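Hypothetical protein XAC2396 (Xanthomonas axonopodis pv. citri, PDB 2G3W) is of unknown function but has a compact fold built around a variation of the PD-(D/E)XK nuclease motif. Local coordinates at residues A[92-96]-A[125-129]. Sequence-based numbering, arbitrary orientation. Where two conformers were deposited one is given.
Sequences VRKAC and RYRNL
Two first torsions bring C96 and Y126 together: the C96 sulfur sits anti to its own carbonyl carbon (chi1 -81°), and CG of Y126 is set the same way. With these torsions sulfur and ring are each turned toward the opposite segment, the sulfur reaching CB, CG and CD1 of Y126. SG ends up 4.3 Å from the centroid of the Y126 ring, 32° off the ring normal, an oblique sulfur-aromatic contact. The same sulfur also presses on L129, with SG 3.5 Å from L129 CB. One helical turn earlier, V92 fills in with a single branch: its CG1 touches Y126 CE2 at 3.9 Å and L129 CD2 at 4.1 Å. Further out, the phenol oxygen rests on the aliphatic root of R93, with Y126 OH 3.3 Å from R93 CB. R125 folds back over its neighbour, R125 CG 3.6 Å above the plane of the Y126 ring, over its centre, and its guanidinium with one face over the phenol oxygen. Strands 101-106 and 129-133, adjacent and parallel, are joined through helix 110-123 in a beta-alpha-beta crossover of this variation on the PD-(D/E)XK nuclease motif; the loop is its return into strand 129-133, and helix 89-98 packs on it, A95 and C96 also touching A102. N128 adds a hydrogen bond. Its amide ND2 donates to C96 O at 2.8 Å, nearly straight at 164°, onto a carbonyl lone pair and close to the plane of its own amide. A second bond from ND2 to the R100 carbonyl fixes the rotation of that amide and ties the loop to the chain just past the helix.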
# COMPACT_ATOMS: atom_id res chain seq x y z
N VAL A 92 -15.44 -10.40 9.35
CA VAL A 92 -14.22 -10.42 8.54
C VAL A 92 -13.89 -11.86 8.14
O VAL A 92 -13.63 -12.14 6.95
CB VAL A 92 -13.03 -9.70 9.20
CG1 VAL A 92 -11.77 -9.84 8.35
CG2 VAL A 92 -13.34 -8.25 9.30
N ARG A 93 -13.94 -12.78 9.11
CA ARG A 93 -13.63 -14.18 8.84
C ARG A 93 -14.53 -14.75 7.75
O ARG A 93 -14.05 -15.40 6.84
CB ARG A 93 -13.73 -15.02 10.11
CG ARG A 93 -13.01 -16.34 9.99
CD ARG A 93 -13.35 -17.28 11.12
NE ARG A 93 -14.79 -17.49 11.30
CZ ARG A 93 -15.58 -18.16 10.46
NH1 ARG A 93 -15.10 -18.66 9.33
NH2 ARG A 93 -16.87 -18.30 10.74
N LYS A 94 -15.84 -14.51 7.89
CA LYS A 94 -16.86 -14.95 6.95
C LYS A 94 -16.57 -14.45 5.53
O LYS A 94 -16.60 -15.22 4.56
CB LYS A 94 -18.24 -14.43 7.38
CG LYS A 94 -19.39 -14.81 6.40
CD LYS A 94 -20.58 -13.82 6.41
N ALA A 95 -16.27 -13.15 5.40
CA ALA A 95 -16.08 -12.61 4.06
C ALA A 95 -14.87 -13.27 3.36
O ALA A 95 -14.96 -13.64 2.19
CB ALA A 95 -15.94 -11.09 4.11
N CYS A 96 -13.76 -13.48 4.08
CA CYS A 96 -12.58 -14.10 3.47
C CYS A 96 -12.83 -15.56 3.10
O CYS A 96 -12.29 -16.09 2.10
CB CYS A 96 -11.36 -13.99 4.39
SG CYS A 96 -10.55 -12.36 4.26
N ARG A 125 -3.43 -13.21 9.22
CA ARG A 125 -3.86 -14.65 9.06
C ARG A 125 -4.64 -14.84 7.74
O ARG A 125 -4.86 -15.98 7.30
CB ARG A 125 -4.76 -15.09 10.23
CG ARG A 125 -6.09 -14.28 10.32
CD ARG A 125 -6.99 -14.63 11.50
NE ARG A 125 -7.81 -15.83 11.24
CZ ARG A 125 -8.69 -16.36 12.09
NH1 ARG A 125 -8.90 -15.80 13.28
NH2 ARG A 125 -9.38 -17.45 11.76
N TYR A 126 -5.07 -13.75 7.12
CA TYR A 126 -5.85 -13.86 5.85
C TYR A 126 -5.00 -13.50 4.64
O TYR A 126 -4.25 -12.54 4.70
CB TYR A 126 -7.09 -12.96 5.87
CG TYR A 126 -8.02 -13.22 7.05
CD1 TYR A 126 -8.78 -14.39 7.11
CD2 TYR A 126 -8.18 -12.28 8.04
CE1 TYR A 126 -9.63 -14.64 8.18
CE2 TYR A 126 -9.05 -12.49 9.09
CZ TYR A 126 -9.76 -13.69 9.16
OH TYR A 126 -10.60 -13.93 10.22
N ARG A 127 -5.13 -14.24 3.54
CA ARG A 127 -4.33 -13.94 2.33
C ARG A 127 -5.14 -13.29 1.16
O ARG A 127 -4.56 -12.85 0.15
CB ARG A 127 -3.50 -15.17 1.88
CG ARG A 127 -4.34 -16.28 1.22
CD ARG A 127 -3.53 -17.46 0.67
NE ARG A 127 -2.17 -17.14 0.22
CZ ARG A 127 -1.81 -16.83 -1.02
NH1 ARG A 127 -2.71 -16.74 -1.98
NH2 ARG A 127 -0.54 -16.58 -1.30
N ASN A 128 -6.46 -13.20 1.30
CA ASN A 128 -7.34 -12.73 0.23
C ASN A 128 -8.12 -11.51 0.68
O ASN A 128 -9.17 -11.17 0.13
CB ASN A 128 -8.28 -13.85 -0.23
CG ASN A 128 -9.25 -14.30 0.88
OD1 ASN A 128 -8.92 -14.29 2.06
ND2 ASN A 128 -10.45 -14.73 0.47
N LEU A 129 -7.59 -10.85 1.69
CA LEU A 129 -8.22 -9.69 2.28
C LEU A 129 -7.54 -8.40 1.83
O LEU A 129 -6.32 -8.33 1.79
CB LEU A 129 -8.14 -9.81 3.81
CG LEU A 129 -8.63 -8.62 4.66
CD1 LEU A 129 -10.08 -8.31 4.40
CD2 LEU A 129 -8.42 -9.01 6.14